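Local coordinates for protein protease (Penicillium cyclopium, PDB 5Z6O) that probably hydrolyses proteins such as casein, gelatin and human type IV collagen as a subtilisin-like serine protease of the proteinase K kind, at residues A[60-65]-A[111-116]; A[97-102]-A[135-140]. All blocks are in the same frame, centred on the assembly; numbering follows the deposited sequence. Where two conformers were deposited one is given.

Interaction 1 (A[60-65]-A[111-116])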
loop_
_atom_site.group_PDB
_atom_site.type_symbol
_atom_site.label_atom_id
_atom_site.label_comp_id
_atom_site.label_asym_id
_atom_site.label_seq_id
_atom_site.Cartn_x
_atom_site.Cartn_y
_atom_site.Cartn_z
ATOM N N THR A 60 14.834 4.141 8.756
ATOM C CA THR A 60 15.960 4.952 8.303
ATOM C C THR A 60 15.444 6.200 7.592
ATOM O O THR A 60 14.253 6.341 7.321
ATOM C CB THR A 60 16.903 4.116 7.419
ATOM O OG1 THR A 60 18.183 4.750 7.356
ATOM C CG2 THR A 60 16.368 3.926 5.980
ATOM N N ASN A 61 16.362 7.124 7.313
ATOM C CA ASN A 61 16.033 8.406 6.701
ATOM C C ASN A 61 17.138 8.658 5.692
ATOM O O ASN A 61 18.274 8.909 6.088
ATOM C CB ASN A 61 15.950 9.537 7.756
ATOM C CG ASN A 61 15.542 10.889 7.170
ATOM O OD1 ASN A 61 15.577 11.106 5.947
ATOM N ND2 ASN A 61 15.136 11.809 8.045
ATOM N N THR A 62 16.831 8.563 4.405
ATOM C CA THR A 62 17.830 8.859 3.380
ATOM C C THR A 62 17.636 10.239 2.767
ATOM O O THR A 62 18.387 10.617 1.856
ATOM C CB THR A 62 17.826 7.812 2.282
ATOM O OG1 THR A 62 16.608 7.914 1.549
ATOM C CG2 THR A 62 18.031 6.397 2.841
ATOM N N ALA A 63 16.677 11.014 3.250
ATOM C CA ALA A 63 16.352 12.309 2.663
ATOM C C ALA A 63 16.957 13.493 3.403
ATOM O O ALA A 63 17.373 14.449 2.759
ATOM C CB ALA A 63 14.829 12.539 2.608
ATOM N N ASP A 64 16.927 13.510 4.732
ATOM C CA ASP A 64 17.414 14.669 5.485
ATOM C C ASP A 64 17.766 14.219 6.904
ATOM O O ASP A 64 17.980 13.027 7.152
ATOM C CB ASP A 64 16.387 15.817 5.447
ATOM C CG ASP A 64 15.027 15.435 6.029
ATOM O OD1 ASP A 64 14.971 14.598 6.948
ATOM O OD2 ASP A 64 13.997 15.997 5.581
ATOM N N ASN A 65 17.886 15.176 7.823
ATOM C CA ASN A 65 18.275 14.906 9.199
ATOM C C ASN A 65 17.114 15.043 10.169
ATOM O O ASN A 65 17.340 15.086 11.381
ATOM C CB ASN A 65 19.409 15.851 9.632
ATOM C CG ASN A 65 20.722 15.543 8.952
ATOM O OD1 ASN A 65 21.464 16.451 8.575
ATOM N ND2 ASN A 65 21.013 14.259 8.780
ATOM N N VAL A 111 15.784 7.240 -2.929
ATOM C CA VAL A 111 14.740 6.211 -2.846
ATOM C C VAL A 111 15.360 4.825 -2.881
ATOM O O VAL A 111 15.001 3.931 -2.091
ATOM C CB VAL A 111 13.727 6.384 -3.989
ATOM C CG1 VAL A 111 12.713 5.226 -3.990
ATOM C CG2 VAL A 111 13.022 7.711 -3.867
ATOM N N ILE A 112 16.281 4.603 -3.830
ATOM C CA ILE A 112 16.868 3.280 -3.959
ATOM C C ILE A 112 17.645 2.920 -2.704
ATOM O O ILE A 112 17.617 1.766 -2.261
ATOM C CB ILE A 112 17.744 3.208 -5.233
ATOM C CG1 ILE A 112 16.840 3.328 -6.456
ATOM C CG2 ILE A 112 18.568 1.897 -5.264
ATOM C CD1 ILE A 112 17.564 3.454 -7.742
ATOM N N ALA A 113 18.354 3.898 -2.114
ATOM C CA ALA A 113 19.066 3.657 -0.853
ATOM C C ALA A 113 18.107 3.206 0.251
ATOM O O ALA A 113 18.439 2.315 1.049
ATOM C CB ALA A 113 19.826 4.926 -0.432
ATOM N N GLY A 114 16.901 3.782 0.295
ATOM C CA GLY A 114 15.933 3.334 1.296
ATOM C C GLY A 114 15.426 1.926 1.033
ATOM O O GLY A 114 15.259 1.119 1.963
ATOM N N MET A 115 15.193 1.602 -0.246
ATOM C CA MET A 115 14.774 0.245 -0.606
ATOM C C MET A 115 15.825 -0.779 -0.217
ATOM O O MET A 115 15.497 -1.851 0.332
ATOM C CB MET A 115 14.500 0.164 -2.113
ATOM C CG MET A 115 13.418 1.128 -2.564
ATOM S SD MET A 115 13.325 1.300 -4.346
ATOM C CE MET A 115 12.800 -0.339 -4.769
ATOM N N ASP A 116 17.093 -0.461 -0.516
ATOM C CA ASP A 116 18.197 -1.341 -0.160
ATOM C C ASP A 116 18.285 -1.543 1.350
ATOM O O ASP A 116 18.505 -2.676 1.828
ATOM C CB ASP A 116 19.512 -0.760 -0.696
ATOM C CG ASP A 116 19.703 -0.969 -2.197
ATOM O OD1 ASP A 116 18.874 -1.637 -2.867
ATOM O OD2 ASP A 116 20.703 -0.438 -2.709
#
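Thr62, just past the end of edge strand 56-61, faces one flank of helix 108-124 at Gly114, their CA atoms 6.2 Å apart. No hydrogen bond joins the two segments; the contact rests on the methyl of Thr62. Its CG2 comes to 4.0 Å from Ala113 CB and 3.8 Å from Gly114 N, so it lies against a helix surface made of one methyl and bare backbone. With chi1 at 68°, OG1 lies between the backbone N and the carbonyl carbon, which leaves CG2 anti to the carbonyl carbon; OG1 bonds to Gln110 O.

Asn61, whose side chain leaves the backbone away from the helix, spans the turn after Thr62. Asn61 OD1 accepts from Ala63 N at 2.9 Å, an Asx turn, and from Asp64 N at 3.0 Å, which makes it an Asx motif as well; the latter nitrogen stands above the carbonyl plane. Asn61 ND2 gives a bond to Asp64 OD1 at 3.0 Å, close to the amide plane. Asp64 OD1 also pairs with Lys98. From a turn that Asn61 braces, the apolar branch of Thr62 seats the loop after the sheet's edge strand on the helix packed against that sheet, and the Gln110 bond fixes its hydroxyl.

Interaction 2 (A[97-102]-A[135-140]). With PMS (phenylmethanesulfonic acid), chain C.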
loop_
_atom_site.group_PDB
_atom_site.type_symbol
_atom_site.label_atom_id
_atom_site.label_comp_id
_atom_site.label_asym_id
_atom_site.label_seq_id
_atom_site.Cartn_x
_atom_site.Cartn_y
_atom_site.Cartn_z
ATOM N N VAL A 97 10.486 4.172 6.376
ATOM C CA VAL A 97 11.672 4.373 5.560
ATOM C C VAL A 97 11.493 5.723 4.871
ATOM O O VAL A 97 10.793 5.832 3.859
ATOM C CB VAL A 97 11.878 3.239 4.547
ATOM C CG1 VAL A 97 13.148 3.486 3.729
ATOM C CG2 VAL A 97 11.935 1.854 5.257
ATOM N N LYS A 98 12.121 6.764 5.394
ATOM C CA LYS A 98 11.901 8.109 4.877
ATOM C C LYS A 98 12.879 8.364 3.733
ATOM O O LYS A 98 14.104 8.378 3.952
ATOM C CB LYS A 98 12.093 9.157 5.969
ATOM C CG LYS A 98 11.928 10.565 5.431
ATOM C CD LYS A 98 11.836 11.623 6.570
ATOM C CE LYS A 98 12.069 12.978 5.980
ATOM N NZ LYS A 98 11.839 14.002 7.056
ATOM N N VAL A 99 12.350 8.570 2.516
ATOM C CA VAL A 99 13.195 8.745 1.326
ATOM C C VAL A 99 12.813 10.021 0.587
ATOM O O VAL A 99 13.477 10.413 -0.382
ATOM C CB VAL A 99 13.100 7.540 0.377
ATOM C CG1 VAL A 99 13.535 6.229 1.056
ATOM C CG2 VAL A 99 11.674 7.428 -0.191
ATOM N N LEU A 100 11.732 10.665 1.019
ATOM C CA LEU A 100 11.263 11.921 0.449
ATOM C C LEU A 100 11.214 12.989 1.535
ATOM O O LEU A 100 10.887 12.697 2.686
ATOM C CB LEU A 100 9.855 11.786 -0.127
ATOM C CG LEU A 100 9.579 10.593 -1.050
ATOM C CD1 LEU A 100 8.078 10.547 -1.353
ATOM C CD2 LEU A 100 10.394 10.735 -2.311
ATOM N N GLY A 101 11.479 14.237 1.143
ATOM C CA GLY A 101 11.520 15.353 2.062
ATOM C C GLY A 101 10.142 15.906 2.367
ATOM O O GLY A 101 9.108 15.377 1.948
ATOM N N ALA A 102 10.131 17.006 3.123
ATOM C CA ALA A 102 8.849 17.571 3.533
ATOM C C ALA A 102 8.009 18.041 2.355
ATOM O O ALA A 102 6.775 18.051 2.454
ATOM C CB ALA A 102 9.059 18.712 4.524
ATOM N N MET A 135 5.161 1.364 -1.834
ATOM C CA MET A 135 5.811 2.499 -2.509
ATOM C C MET A 135 4.718 3.334 -3.153
ATOM O O MET A 135 4.268 3.014 -4.245
ATOM C CB MET A 135 6.838 2.069 -3.558
ATOM C CG MET A 135 8.125 1.591 -2.883
ATOM S SD MET A 135 9.481 1.352 -4.125
ATOM C CE MET A 135 9.775 3.000 -4.719
ATOM N N SER A 136 4.284 4.375 -2.473
ATOM C CA SER A 136 3.270 5.272 -3.026
ATOM C C SER A 136 3.933 6.482 -3.642
ATOM O O SER A 136 3.713 7.593 -3.215
ATOM C CB SER A 136 2.285 5.694 -1.937
ATOM O OG SER A 136 1.405 4.624 -1.591
ATOM N N LEU A 137 4.849 6.256 -4.559
ATOM C CA LEU A 137 5.560 7.312 -5.248
ATOM C C LEU A 137 5.930 6.755 -6.612
ATOM O O LEU A 137 5.899 5.548 -6.844
ATOM C CB LEU A 137 6.813 7.766 -4.496
ATOM C CG LEU A 137 7.815 6.661 -4.144
ATOM C CD1 LEU A 137 8.807 6.385 -5.271
ATOM C CD2 LEU A 137 8.563 7.015 -2.848
ATOM N N GLY A 138 6.254 7.639 -7.523
ATOM C CA GLY A 138 6.472 7.186 -8.884
ATOM C C GLY A 138 7.103 8.317 -9.649
ATOM O O GLY A 138 7.145 9.462 -9.188
ATOM N N GLY A 139 7.606 7.989 -10.817
ATOM C CA GLY A 139 8.227 9.025 -11.597
ATOM C C GLY A 139 8.440 8.537 -12.988
ATOM O O GLY A 139 7.861 7.532 -13.395
ATOM N N ALA A 140 9.252 9.284 -13.721
ATOM C CA ALA A 140 9.536 8.934 -15.101
ATOM C C ALA A 140 10.241 7.586 -15.149
ATOM O O ALA A 140 10.827 7.125 -14.165
ATOM C CB ALA A 140 10.399 10.009 -15.761
HETATM C C PMS C . 1.796 10.587 -4.799
HETATM S S PMS C . 0.206 9.983 -4.168
HETATM C C1 PMS C . 2.201 9.833 -6.075
HETATM C C2 PMS C . 1.904 8.488 -6.265
HETATM C C3 PMS C . 2.295 7.842 -7.430
HETATM C C4 PMS C . 2.981 8.531 -8.419
HETATM C C5 PMS C . 3.281 9.871 -8.226
HETATM C C6 PMS C . 2.881 10.522 -7.070
HETATM O O2S PMS C . -0.463 10.985 -3.276
HETATM O O1S PMS C . -0.797 9.797 -5.266
#
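Leu137 reaches across to Val99 and Leu100 with a single methyl, CD2, and meets them at different angles. Against Val99 the two side chains cross at about a right angle, with Val99 CG2 4.1 Å from Leu137 CD2. Against Leu100 the crossing is oblique: Leu137 CD2 lies 3.9 Å from Leu100 CD1, with Leu100 CG and CD2 only slightly farther away, and so sits against the whole fork of that leucine. A chi1 of 55° puts Leu137 CG between its backbone N and carbonyl carbon; chi2, 86° to CD1, then leaves CD2 as the extended branch, roughly anti to CA and directed at Leu100. The backbones stay well apart, 9.3 Å between the CA atoms of Leu100 and Leu137, and only side chains bridge the gap. Val99 also packs on Val41 and Val111.

The main chain of 136-138 borders the bound phenylmethanesulfonic acid, consistent with the S1 wall of subtilisins: ring carbon C4 is 3.5 Å from Gly138 N, and C2 is 3.7 Å from Ser136 O. Leu100 and Ser136 belong to this pocket; the ligand is also hydrogen-bonded to Asn165 ND2 and Ser228 N. Ser136 OG bonds to Ser228 O. Purely apolar, the contact joins two loops at the carboxy ends of sheet strands, packing the segment that lines the inhibitor's ring against residues beside Asp42, probably the aspartate of the charge relay system.

How the interactions relate
The centres of the two interactions lie about 9 Å apart, on the same side of the chain's centre. Their segments alternate along the chain, in the order 60-65, 97-102, 111-116, 135-140. Strands 56-61 and 93-98 are parallel neighbours at one side of the seven-stranded sheet, and the two contacts are joined there: Thr62 N probably bonds to Lys98 O (2.8 Å) and Thr60 O to Lys98 N (2.9 Å). Strand 93-98, helix 108-124 and strand 131-135 form a beta-alpha-beta crossover that skips strand 37-42, which lies between them in the sheet. Interaction 1 sets the edge strand's loop against the crossover helix; interaction 2 joins the loops following its two strands, so packing runs from the sheet's edge to the active site.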